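Putative pectin lyase (Geobacillus virus E2, PDB 7CHU) probably serves as the trimeric tailspike of a thermophilic phage, with a pectate lyase-like body that may recognise or cleave host-surface polysaccharide. Local coordinates at residues 99-104 / 113-118; 495-498 / 503-506. All coordinates share one frame; numbering follows the deposited sequence.

Contact 1 (99-104 / 113-118); sequences NSIVSS and GIVYFP
The flat groups that Ile101 meets in 113-118 are backbone peptides, not rings. Its CG2 lies 4.3 Å from N of Gly113. Its CD1 lies 4.2 Å from O of Ile114. These are loose van der Waals approaches.

The closest side-chain contact is with Val115. CG1 of Ile101 reaches CG2 of Val115 at 3.8 Å, and the two side chains cross at a slant. CD1 of Ile101 touches the same methyl at 4.1 Å. In Ile101, CG1 sits beside the backbone N and opposite the carbonyl carbon (chi1 -62°), which brings this longer branch to Val115 while CG2 comes nearest to Gly113. Gly113 has phi 145°, a backbone shape that residues with a CB strongly avoid.

The contact lies near the start of what the parallel strand pairing and the pectate lyase-like family indicate is a right-handed parallel beta-helix. It packs the loop after helix 91-99 onto strand 113-117. That strand lies between strands 75-76 and 135-139, which supply Val75, Ile135 and Leu137 around the contact. Ile98 of the helix also touches Val115. The loop is also held at Ser133, by the Ser103 OG to Ser133 O hydrogen bond and by backbone bonding with Ser104.

The contact between Ile101 and Val115 is thus purely apolar. Shape and exclusion of water hold it, while the strand backbone bonds largely to the neighbouring strands, at Val75 and Arg136.

Contact 2 (495-498 / 503-506); sequences LFVD and KLKF
Lys505 and Asp498 form a salt bridge across an antiparallel beta hairpin. NZ of Lys505 lies 2.8 Å from OD2 of Asp498. It comes to the anti side of that oxygen, 28° out of the carboxylate plane. The lysine chain is extended beyond CG and runs past CB of Asp498 to get there. Asp501, in the turn, is a second carboxylate partner for NZ. The other oxygen, Asp498 OD1, accepts a hydrogen bond from N of Ala500. The two aspartates probably favour a charged Lys505.

The backbone pair Phe496 and Lys505 is hydrogen-bonded in both directions. N of Lys505 gives to O of Phe496 at 2.8 Å, and N of Phe496 gives to O of Lys505 at 3.1 Å. The same two residues meet on one face of the sheet. CB of Lys505 stands over a face of the Phe496 ring, 4.2 Å from its centroid, in a CH-pi contact. The ring gets there because CG of Phe496 lies between the backbone N and the carbonyl carbon (chi1 65°).

The other face is apolar and carries Leu495, Val497, Leu504 and Phe506. CD1 of Leu495 packs on CD1 of Leu504 at 3.9 Å. This face takes part in trimer packing: Leu495 touches Leu495 of both other subunits, and Phe506 of the second subunit lies against Val497 and Leu504. Leu495 also pairs antiparallel with a strand of the third subunit, so the sheet continues across the interface.

At the Leu495 end, CA of Leu495 lies at the edge of the Phe506 ring, in its plane, 3.9 Å from CD1.

How the contacts relate
From the N terminus, the chain passes helix 60-70 and strand 75-76 before contact 1. Contact 1 then closes the short loop between helix 91-99 and strand 113-117, near the start of the beta-helix. The coils of the body and a run of antiparallel strands follow. Contact 2 comes last and closes the turn between strands 494-498 and 503-507. The two loops lie in series and neither nest nor cross. The centres of contact 1 and contact 2 are about 93 Å apart. They lie on opposite sides of the chain's centre. Contact 1 joins a helix-following loop to the body, and contact 2 joins two adjacent strands near the C terminus. Both touch the second subunit.

Contact 1 (99-104 / 113-118)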
# COMPACT_ATOMS: atom_id res chain seq x y z
N ASN A 99 33.35 -12.85 1.33
CA ASN A 99 34.32 -12.83 2.44
C ASN A 99 35.26 -11.63 2.38
O ASN A 99 35.78 -11.23 3.42
CB ASN A 99 35.16 -14.11 2.45
CG ASN A 99 34.36 -15.30 2.92
OD1 ASN A 99 33.26 -15.16 3.45
ND2 ASN A 99 34.91 -16.49 2.72
N SER A 100 35.45 -11.04 1.20
CA SER A 100 36.33 -9.88 1.08
C SER A 100 35.70 -8.62 1.63
O SER A 100 36.40 -7.61 1.76
CB SER A 100 36.73 -9.65 -0.38
OG SER A 100 35.64 -9.16 -1.16
N ILE A 101 34.38 -8.62 1.89
CA ILE A 101 33.78 -7.47 2.55
C ILE A 101 34.28 -7.39 3.99
O ILE A 101 34.23 -8.36 4.75
CB ILE A 101 32.24 -7.55 2.51
CG1 ILE A 101 31.73 -7.53 1.08
CG2 ILE A 101 31.64 -6.39 3.30
CD1 ILE A 101 31.78 -6.19 0.45
N VAL A 102 34.76 -6.21 4.36
CA VAL A 102 35.23 -5.94 5.70
C VAL A 102 34.04 -5.48 6.53
O VAL A 102 33.50 -4.40 6.30
CB VAL A 102 36.34 -4.89 5.67
CG1 VAL A 102 36.83 -4.59 7.07
CG2 VAL A 102 37.50 -5.39 4.80
N SER A 103 33.61 -6.30 7.50
CA SER A 103 32.49 -5.89 8.33
C SER A 103 32.53 -6.65 9.65
O SER A 103 33.47 -7.38 9.94
CB SER A 103 31.16 -6.11 7.60
OG SER A 103 30.10 -5.64 8.42
N SER A 104 31.51 -6.43 10.46
CA SER A 104 31.37 -7.14 11.73
C SER A 104 29.88 -7.32 12.03
O SER A 104 29.06 -7.34 11.10
CB SER A 104 32.10 -6.39 12.85
OG SER A 104 31.66 -5.04 12.94
N GLY A 113 28.87 -3.23 2.55
CA GLY A 113 28.74 -2.76 1.18
C GLY A 113 28.01 -3.76 0.31
O GLY A 113 27.45 -4.74 0.78
N ILE A 114 28.04 -3.49 -1.00
CA ILE A 114 27.34 -4.30 -1.98
C ILE A 114 28.29 -5.34 -2.55
O ILE A 114 29.45 -5.02 -2.85
CB ILE A 114 26.75 -3.43 -3.12
CG1 ILE A 114 25.62 -2.53 -2.61
CG2 ILE A 114 26.28 -4.30 -4.29
CD1 ILE A 114 24.94 -1.70 -3.73
N VAL A 115 27.81 -6.57 -2.71
CA VAL A 115 28.43 -7.59 -3.55
C VAL A 115 27.59 -7.70 -4.82
O VAL A 115 26.43 -8.12 -4.78
CB VAL A 115 28.52 -8.94 -2.83
CG1 VAL A 115 29.06 -10.00 -3.80
CG2 VAL A 115 29.40 -8.82 -1.58
N TYR A 116 28.18 -7.35 -5.96
CA TYR A 116 27.42 -7.19 -7.18
C TYR A 116 27.66 -8.38 -8.11
O TYR A 116 28.81 -8.77 -8.33
CB TYR A 116 27.80 -5.90 -7.90
CG TYR A 116 27.05 -5.79 -9.20
CD1 TYR A 116 25.68 -5.52 -9.19
CD2 TYR A 116 27.67 -6.01 -10.42
CE1 TYR A 116 24.96 -5.43 -10.39
CE2 TYR A 116 26.97 -5.93 -11.61
CZ TYR A 116 25.62 -5.64 -11.60
OH TYR A 116 24.92 -5.57 -12.79
N PHE A 117 26.57 -8.93 -8.64
CA PHE A 117 26.60 -10.09 -9.54
C PHE A 117 26.17 -9.62 -10.92
O PHE A 117 24.96 -9.38 -11.13
CB PHE A 117 25.65 -11.21 -9.06
CG PHE A 117 25.98 -11.83 -7.73
CD1 PHE A 117 25.87 -11.10 -6.56
CD2 PHE A 117 26.32 -13.16 -7.65
CE1 PHE A 117 26.17 -11.69 -5.34
CE2 PHE A 117 26.62 -13.77 -6.43
CZ PHE A 117 26.55 -13.03 -5.27
N PRO A 118 27.06 -9.50 -11.90
CA PRO A 118 26.65 -9.07 -13.24
C PRO A 118 25.77 -10.11 -13.90
O PRO A 118 25.68 -11.27 -13.46
CB PRO A 118 27.97 -8.91 -14.01
CG PRO A 118 29.06 -8.88 -12.95
CD PRO A 118 28.52 -9.72 -11.82

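Contact 2 (495-498 / 503-506)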
# COMPACT_ATOMS: atom_id res chain seq x y z
N LEU A 495 -54.30 1.79 28.43
CA LEU A 495 -54.73 0.49 28.95
C LEU A 495 -53.60 -0.10 29.80
O LEU A 495 -52.43 -0.07 29.38
CB LEU A 495 -55.09 -0.43 27.79
CG LEU A 495 -55.78 -1.77 28.01
CD1 LEU A 495 -57.20 -1.58 28.57
CD2 LEU A 495 -55.79 -2.49 26.67
N PHE A 496 -53.93 -0.58 31.00
CA PHE A 496 -52.93 -1.08 31.95
C PHE A 496 -53.62 -1.99 32.96
O PHE A 496 -54.84 -1.95 33.11
CB PHE A 496 -52.22 0.05 32.68
CG PHE A 496 -53.12 0.86 33.59
CD1 PHE A 496 -53.00 0.78 34.97
CD2 PHE A 496 -54.08 1.72 33.05
CE1 PHE A 496 -53.84 1.53 35.80
CE2 PHE A 496 -54.92 2.47 33.87
CZ PHE A 496 -54.79 2.38 35.25
N VAL A 497 -52.83 -2.79 33.65
CA VAL A 497 -53.26 -3.45 34.88
C VAL A 497 -52.78 -2.63 36.07
O VAL A 497 -51.58 -2.37 36.23
CB VAL A 497 -52.74 -4.89 34.96
CG1 VAL A 497 -53.10 -5.52 36.30
CG2 VAL A 497 -53.30 -5.73 33.82
N ASP A 498 -53.72 -2.21 36.91
CA ASP A 498 -53.44 -1.38 38.08
C ASP A 498 -52.79 -2.20 39.19
O ASP A 498 -53.39 -3.16 39.70
CB ASP A 498 -54.76 -0.77 38.57
CG ASP A 498 -54.58 0.29 39.64
OD1 ASP A 498 -53.49 0.41 40.25
OD2 ASP A 498 -55.54 1.01 39.90
N LYS A 503 -56.33 -5.23 38.57
CA LYS A 503 -57.43 -5.22 37.62
C LYS A 503 -57.02 -4.52 36.32
O LYS A 503 -56.25 -3.55 36.34
CB LYS A 503 -58.64 -4.51 38.23
CG LYS A 503 -59.30 -5.34 39.31
CD LYS A 503 -60.50 -4.65 39.89
CE LYS A 503 -61.17 -5.52 40.94
NZ LYS A 503 -62.32 -4.78 41.50
N LEU A 504 -57.53 -5.05 35.21
CA LEU A 504 -57.38 -4.39 33.92
C LEU A 504 -58.21 -3.11 33.90
O LEU A 504 -59.41 -3.15 34.15
CB LEU A 504 -57.81 -5.31 32.78
CG LEU A 504 -57.70 -4.68 31.39
CD1 LEU A 504 -56.24 -4.50 30.99
CD2 LEU A 504 -58.41 -5.54 30.35
N LYS A 505 -57.57 -1.97 33.62
CA LYS A 505 -58.24 -0.68 33.66
C LYS A 505 -57.86 0.11 32.43
O LYS A 505 -56.91 -0.23 31.71
CB LYS A 505 -57.90 0.12 34.94
CG LYS A 505 -58.23 -0.60 36.23
CD LYS A 505 -58.14 0.32 37.44
CE LYS A 505 -58.41 -0.47 38.73
NZ LYS A 505 -58.26 0.37 39.94
N PHE A 506 -58.62 1.17 32.18
CA PHE A 506 -58.38 2.09 31.08
C PHE A 506 -58.53 3.51 31.60
O PHE A 506 -59.59 3.86 32.15
CB PHE A 506 -59.35 1.81 29.93
CG PHE A 506 -59.12 2.66 28.70
CD1 PHE A 506 -57.98 2.47 27.93
CD2 PHE A 506 -60.06 3.59 28.29
CE1 PHE A 506 -57.78 3.23 26.78
CE2 PHE A 506 -59.86 4.36 27.14
CZ PHE A 506 -58.71 4.17 26.39